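Local coordinates for blue (Type 1) copper domain protein (Nitrosopumilus maritimus, PDB 5FC9), which binds copper in an open type 1 site as a purple cupredoxin and probably serves in electron transfer, at residues N10-L24 and Y80-T93. Numbering follows the deposited sequence.
Sequences NYDVTGAGFYSPLNL and YYCSFHPWRVGLVT. With CU (copper (II) ion), chain E.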
loop_
_atom_site.group_PDB
_atom_site.type_symbol
_atom_site.label_atom_id
_atom_site.label_comp_id
_atom_site.label_asym_id
_atom_site.label_seq_id
_atom_site.Cartn_x
_atom_site.Cartn_y
_atom_site.Cartn_z
ATOM N N ASN A 10 -7.295 -11.926 2.997
ATOM C CA ASN A 10 -7.365 -11.455 1.617
ATOM C C ASN A 10 -7.931 -10.028 1.520
ATOM O O ASN A 10 -7.631 -9.288 0.577
ATOM C CB ASN A 10 -8.194 -12.452 0.783
ATOM C CG ASN A 10 -8.294 -12.058 -0.687
ATOM O OD1 ASN A 10 -9.282 -11.454 -1.104
ATOM N ND2 ASN A 10 -7.260 -12.379 -1.467
ATOM N N TYR A 11 -8.729 -9.616 2.501
ATOM C CA TYR A 11 -9.249 -8.246 2.515
ATOM C C TYR A 11 -8.162 -7.183 2.761
ATOM O O TYR A 11 -8.405 -6.000 2.554
ATOM C CB TYR A 11 -10.339 -8.089 3.584
ATOM C CG TYR A 11 -9.861 -8.343 4.995
ATOM C CD1 TYR A 11 -9.957 -9.605 5.561
ATOM C CD2 TYR A 11 -9.307 -7.321 5.758
ATOM C CE1 TYR A 11 -9.517 -9.853 6.846
ATOM C CE2 TYR A 11 -8.872 -7.558 7.050
ATOM C CZ TYR A 11 -8.971 -8.824 7.583
ATOM O OH TYR A 11 -8.545 -9.077 8.871
ATOM N N ASP A 12 -7.001 -7.625 3.228
ATOM C CA ASP A 12 -5.879 -6.737 3.559
ATOM C C ASP A 12 -5.394 -6.033 2.285
ATOM O O ASP A 12 -5.390 -6.627 1.203
ATOM C CB ASP A 12 -4.767 -7.571 4.210
ATOM C CG ASP A 12 -3.724 -6.750 4.943
ATOM O OD1 ASP A 12 -3.674 -5.511 4.792
ATOM O OD2 ASP A 12 -2.921 -7.407 5.637
ATOM N N VAL A 13 -5.010 -4.761 2.409
ATOM C CA VAL A 13 -4.504 -4.004 1.262
ATOM C C VAL A 13 -2.984 -4.130 1.235
ATOM O O VAL A 13 -2.256 -3.204 1.619
ATOM C CB VAL A 13 -4.921 -2.516 1.317
ATOM C CG1 VAL A 13 -4.548 -1.809 0.032
ATOM C CG2 VAL A 13 -6.431 -2.383 1.569
ATOM N N THR A 14 -2.506 -5.298 0.813
ATOM C CA THR A 14 -1.076 -5.560 0.817
ATOM C C THR A 14 -0.814 -6.808 -0.003
ATOM O O THR A 14 -1.745 -7.361 -0.601
ATOM C CB THR A 14 -0.528 -5.716 2.259
ATOM O OG1 THR A 14 0.902 -5.722 2.237
ATOM C CG2 THR A 14 -1.032 -7.012 2.891
ATOM N N GLY A 15 0.437 -7.252 -0.052
ATOM C CA GLY A 15 0.764 -8.409 -0.882
ATOM C C GLY A 15 0.271 -9.725 -0.314
ATOM O O GLY A 15 -0.546 -10.416 -0.923
ATOM N N ALA A 16 0.781 -10.088 0.857
ATOM C CA ALA A 16 0.382 -11.349 1.470
ATOM C C ALA A 16 -1.138 -11.413 1.632
ATOM O O ALA A 16 -1.794 -10.399 1.898
ATOM C CB ALA A 16 1.062 -11.525 2.800
ATOM N N GLY A 17 -1.692 -12.606 1.446
ATOM C CA GLY A 17 -3.130 -12.785 1.516
ATOM C C GLY A 17 -3.771 -12.983 0.156
ATOM O O GLY A 17 -4.988 -13.074 0.050
ATOM N N PHE A 18 -2.954 -13.049 -0.889
ATOM C CA PHE A 18 -3.486 -13.211 -2.236
ATOM C C PHE A 18 -4.046 -14.624 -2.442
ATOM O O PHE A 18 -3.807 -15.528 -1.635
ATOM C CB PHE A 18 -2.422 -12.881 -3.302
ATOM C CG PHE A 18 -1.047 -13.440 -3.016
ATOM C CD1 PHE A 18 -0.840 -14.803 -2.918
ATOM C CD2 PHE A 18 0.050 -12.590 -2.908
ATOM C CE1 PHE A 18 0.425 -15.312 -2.665
ATOM C CE2 PHE A 18 1.312 -13.096 -2.671
ATOM C CZ PHE A 18 1.500 -14.453 -2.544
ATOM N N TYR A 19 -4.806 -14.781 -3.523
ATOM C CA TYR A 19 -5.392 -16.070 -3.900
ATOM C C TYR A 19 -4.334 -17.152 -3.980
ATOM O O TYR A 19 -3.220 -16.898 -4.414
ATOM C CB TYR A 19 -6.102 -15.966 -5.255
ATOM C CG TYR A 19 -7.111 -14.846 -5.348
ATOM C CD1 TYR A 19 -8.062 -14.649 -4.350
ATOM C CD2 TYR A 19 -7.105 -13.980 -6.427
ATOM C CE1 TYR A 19 -8.981 -13.616 -4.427
ATOM C CE2 TYR A 19 -8.010 -12.937 -6.518
ATOM C CZ TYR A 19 -8.951 -12.758 -5.514
ATOM O OH TYR A 19 -9.866 -11.732 -5.570
ATOM N N SER A 20 -4.703 -18.368 -3.579
ATOM C CA SER A 20 -3.767 -19.482 -3.531
ATOM C C SER A 20 -4.292 -20.672 -4.322
ATOM O O SER A 20 -5.241 -21.314 -3.894
ATOM C CB SER A 20 -3.521 -19.895 -2.079
ATOM O OG SER A 20 -2.528 -20.898 -1.989
ATOM N N PRO A 21 -3.667 -20.982 -5.467
ATOM C CA PRO A 21 -2.520 -20.305 -6.069
ATOM C C PRO A 21 -2.941 -19.062 -6.829
ATOM O O PRO A 21 -4.092 -18.963 -7.255
ATOM C CB PRO A 21 -1.970 -21.353 -7.035
ATOM C CG PRO A 21 -3.175 -22.128 -7.433
ATOM C CD PRO A 21 -4.035 -22.232 -6.191
ATOM N N LEU A 22 -2.010 -18.139 -7.026
ATOM C CA LEU A 22 -2.310 -16.891 -7.705
ATOM C C LEU A 22 -2.487 -17.112 -9.213
ATOM O O LEU A 22 -3.215 -16.374 -9.873
ATOM C CB LEU A 22 -1.203 -15.881 -7.425
ATOM C CG LEU A 22 -1.475 -14.428 -7.793
ATOM C CD1 LEU A 22 -2.741 -13.941 -7.128
ATOM C CD2 LEU A 22 -0.274 -13.602 -7.361
ATOM N N ASN A 23 -1.800 -18.119 -9.745
ATOM C CA ASN A 23 -2.034 -18.585 -11.108
ATOM C C ASN A 23 -2.296 -20.075 -11.054
ATOM O O ASN A 23 -1.402 -20.844 -10.712
ATOM C CB ASN A 23 -0.847 -18.301 -12.037
ATOM C CG ASN A 23 -1.093 -18.806 -13.460
ATOM O OD1 ASN A 23 -2.215 -18.742 -13.961
ATOM N ND2 ASN A 23 -0.046 -19.316 -14.105
ATOM N N LEU A 24 -3.525 -20.470 -11.360
ATOM C CA LEU A 24 -3.890 -21.880 -11.372
ATOM C C LEU A 24 -3.717 -22.419 -12.782
ATOM O O LEU A 24 -4.386 -21.952 -13.697
ATOM C CB LEU A 24 -5.333 -22.069 -10.898
ATOM C CG LEU A 24 -5.833 -23.517 -10.945
ATOM C CD1 LEU A 24 -5.181 -24.331 -9.849
ATOM C CD2 LEU A 24 -7.363 -23.593 -10.863
ATOM N N TYR A 80 -9.013 -12.575 -13.257
ATOM C CA TYR A 80 -10.225 -12.307 -12.502
ATOM C C TYR A 80 -9.897 -11.492 -11.270
ATOM O O TYR A 80 -8.743 -11.447 -10.844
ATOM C CB TYR A 80 -10.929 -13.609 -12.092
ATOM C CG TYR A 80 -10.119 -14.430 -11.126
ATOM C CD1 TYR A 80 -9.192 -15.347 -11.581
ATOM C CD2 TYR A 80 -10.275 -14.272 -9.751
ATOM C CE1 TYR A 80 -8.424 -16.107 -10.695
ATOM C CE2 TYR A 80 -9.512 -15.013 -8.858
ATOM C CZ TYR A 80 -8.594 -15.923 -9.329
ATOM O OH TYR A 80 -7.836 -16.669 -8.457
ATOM N N TYR A 81 -10.905 -10.866 -10.687
ATOM C CA TYR A 81 -10.667 -10.100 -9.476
ATOM C C TYR A 81 -11.880 -10.257 -8.555
ATOM O O TYR A 81 -12.779 -11.051 -8.836
ATOM C CB TYR A 81 -10.334 -8.641 -9.870
ATOM C CG TYR A 81 -11.464 -7.640 -10.033
ATOM C CD1 TYR A 81 -11.240 -6.289 -9.812
ATOM C CD2 TYR A 81 -12.769 -8.039 -10.329
ATOM C CE1 TYR A 81 -12.273 -5.354 -9.930
ATOM C CE2 TYR A 81 -13.792 -7.121 -10.435
ATOM C CZ TYR A 81 -13.540 -5.784 -10.242
ATOM O OH TYR A 81 -14.560 -4.864 -10.364
ATOM N N CYS A 82 -11.891 -9.507 -7.467
ATOM C CA CYS A 82 -13.037 -9.377 -6.580
ATOM C C CYS A 82 -13.502 -7.940 -6.633
ATOM O O CYS A 82 -12.691 -7.027 -6.459
ATOM C CB CYS A 82 -12.659 -9.757 -5.143
ATOM S SG CYS A 82 -13.931 -9.386 -3.908
ATOM N N SER A 83 -14.790 -7.703 -6.859
ATOM C CA SER A 83 -15.217 -6.317 -7.010
ATOM C C SER A 83 -15.148 -5.541 -5.681
ATOM O O SER A 83 -15.095 -4.305 -5.679
ATOM C CB SER A 83 -16.625 -6.240 -7.624
ATOM O OG SER A 83 -17.623 -6.709 -6.734
ATOM N N PHE A 84 -15.122 -6.258 -4.555
ATOM C CA PHE A 84 -14.988 -5.604 -3.258
ATOM C C PHE A 84 -13.537 -5.246 -2.958
ATOM O O PHE A 84 -13.253 -4.281 -2.244
ATOM C CB PHE A 84 -15.502 -6.498 -2.135
ATOM C CG PHE A 84 -16.890 -7.022 -2.349
ATOM C CD1 PHE A 84 -17.858 -6.249 -2.962
ATOM C CD2 PHE A 84 -17.222 -8.290 -1.917
ATOM C CE1 PHE A 84 -19.137 -6.747 -3.149
ATOM C CE2 PHE A 84 -18.497 -8.792 -2.095
ATOM C CZ PHE A 84 -19.455 -8.017 -2.719
ATOM N N HIS A 85 -12.627 -6.050 -3.487
ATOM C CA HIS A 85 -11.197 -5.829 -3.286
ATOM C C HIS A 85 -10.484 -5.941 -4.611
ATOM O O HIS A 85 -9.824 -6.934 -4.880
ATOM C CB HIS A 85 -10.624 -6.829 -2.274
ATOM C CG HIS A 85 -11.482 -6.996 -1.055
ATOM N ND1 HIS A 85 -12.363 -8.043 -0.902
ATOM C CD2 HIS A 85 -11.615 -6.228 0.054
ATOM C CE1 HIS A 85 -12.998 -7.921 0.252
ATOM N NE2 HIS A 85 -12.563 -6.826 0.850
ATOM N N PRO A 86 -10.622 -4.914 -5.459
ATOM C CA PRO A 86 -10.175 -5.032 -6.853
ATOM C C PRO A 86 -8.663 -5.159 -7.021
ATOM O O PRO A 86 -8.216 -5.564 -8.093
ATOM C CB PRO A 86 -10.693 -3.739 -7.492
ATOM C CG PRO A 86 -10.934 -2.813 -6.384
ATOM C CD PRO A 86 -11.331 -3.650 -5.208
ATOM N N TRP A 87 -7.893 -4.840 -5.981
ATOM C CA TRP A 87 -6.446 -5.056 -6.023
ATOM C C TRP A 87 -6.091 -6.545 -5.961
ATOM O O TRP A 87 -4.965 -6.943 -6.263
ATOM C CB TRP A 87 -5.736 -4.305 -4.886
ATOM C CG TRP A 87 -6.181 -4.709 -3.517
ATOM C CD1 TRP A 87 -5.602 -5.655 -2.699
ATOM C CD2 TRP A 87 -7.297 -4.184 -2.800
ATOM N NE1 TRP A 87 -6.304 -5.740 -1.519
ATOM C CE2 TRP A 87 -7.355 -4.860 -1.561
ATOM C CE3 TRP A 87 -8.257 -3.206 -3.085
ATOM C CZ2 TRP A 87 -8.333 -4.570 -0.604
ATOM C CZ3 TRP A 87 -9.236 -2.932 -2.141
ATOM C CH2 TRP A 87 -9.270 -3.620 -0.916
ATOM N N ARG A 88 -7.061 -7.372 -5.580
ATOM C CA ARG A 88 -6.841 -8.813 -5.526
ATOM C C ARG A 88 -7.190 -9.437 -6.858
ATOM O O ARG A 88 -8.359 -9.747 -7.120
ATOM C CB ARG A 88 -7.675 -9.442 -4.411
ATOM C CG ARG A 88 -7.302 -8.936 -3.020
ATOM C CD ARG A 88 -5.821 -9.147 -2.745
ATOM N NE ARG A 88 -5.524 -9.098 -1.319
ATOM C CZ ARG A 88 -4.328 -9.384 -0.818
ATOM N NH1 ARG A 88 -3.336 -9.683 -1.642
ATOM N NH2 ARG A 88 -4.127 -9.370 0.494
ATOM N N VAL A 89 -6.168 -9.598 -7.696
ATOM C CA VAL A 89 -6.346 -10.105 -9.054
ATOM C C VAL A 89 -5.552 -11.394 -9.245
ATOM O O VAL A 89 -4.373 -11.476 -8.872
ATOM C CB VAL A 89 -5.924 -9.052 -10.101
ATOM C CG1 VAL A 89 -6.796 -7.818 -9.985
ATOM C CG2 VAL A 89 -4.454 -8.662 -9.941
ATOM N N GLY A 90 -6.210 -12.416 -9.796
ATOM C CA GLY A 90 -5.559 -13.690 -10.023
ATOM C C GLY A 90 -5.722 -14.166 -11.456
ATOM O O GLY A 90 -6.347 -13.489 -12.275
ATOM N N LEU A 91 -5.145 -15.326 -11.738
ATOM C CA LEU A 91 -5.164 -15.920 -13.068
ATOM C C LEU A 91 -5.585 -17.373 -13.042
ATOM O O LEU A 91 -5.272 -18.112 -12.110
ATOM C CB LEU A 91 -3.783 -15.839 -13.719
ATOM C CG LEU A 91 -3.135 -14.469 -13.834
ATOM C CD1 LEU A 91 -1.737 -14.653 -14.356
ATOM C CD2 LEU A 91 -3.928 -13.653 -14.805
ATOM N N VAL A 92 -6.271 -17.785 -14.105
ATOM C CA VAL A 92 -6.426 -19.193 -14.437
ATOM C C VAL A 92 -5.821 -19.386 -15.822
ATOM O O VAL A 92 -6.231 -18.725 -16.777
ATOM C CB VAL A 92 -7.897 -19.638 -14.437
ATOM C CG1 VAL A 92 -8.019 -21.112 -14.829
ATOM C CG2 VAL A 92 -8.541 -19.388 -13.084
ATOM N N THR A 93 -4.829 -20.262 -15.914
ATOM C CA THR A 93 -4.140 -20.495 -17.170
ATOM C C THR A 93 -4.498 -21.879 -17.680
ATOM O O THR A 93 -4.111 -22.887 -17.085
ATOM C CB THR A 93 -2.623 -20.354 -17.011
ATOM O OG1 THR A 93 -2.319 -19.017 -16.589
ATOM C CG2 THR A 93 -1.918 -20.634 -18.336
HETATM CU CU CU E . -12.680 -9.692 -2.093
HETATM O O HOH W 1 -10.754 -10.483 -2.929
HETATM O O HOH W 2 -5.816 -18.117 -9.302
#
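R88 reaches from the turn that carries the copper ligand H85 into the 10-18 loop, gripping the carbonyls of N10, G15 and A16. CB lies against Y19 OH, 3.4 Å away, and CG passes N10 OD1. A bend at chi2 (-56°) then carries CD alongside the N10 amide, whose plane is 19° from that of the guanidinium. NE donates to N10 O in the carbonyl plane, at 2.8 Å. CZ lies against T14 O, which sits over one face of the guanidinium, and at the edge NH1 donates to G15 O at 3.0 Å and NH2 to A16 O at 2.9 Å, both acceptors in the guanidinium plane. Arginine suits a loop of inward-turned carbonyls, and G17 fits because a CB there would strike NH2. A methionine in place of R88 would probably leave the N10, G15 and A16 carbonyls without their donors and the loop less firmly held. Next to it, W87 NE1 donates to D12 O (3.0 Å) while V13 CG2 lies over the indole face. Y19 OH donates to the R88 carbonyl and, with N10 OD1, receives a bond from the water on copper. Farther on, 23-24 runs parallel to 91-92, and T93 OG1 donates to N23 OD1 (2.6 Å). C82 SG, H85 ND1, H42 and that water bind the copper, forming the water-bearing open type 1 site of this cupredoxin domain.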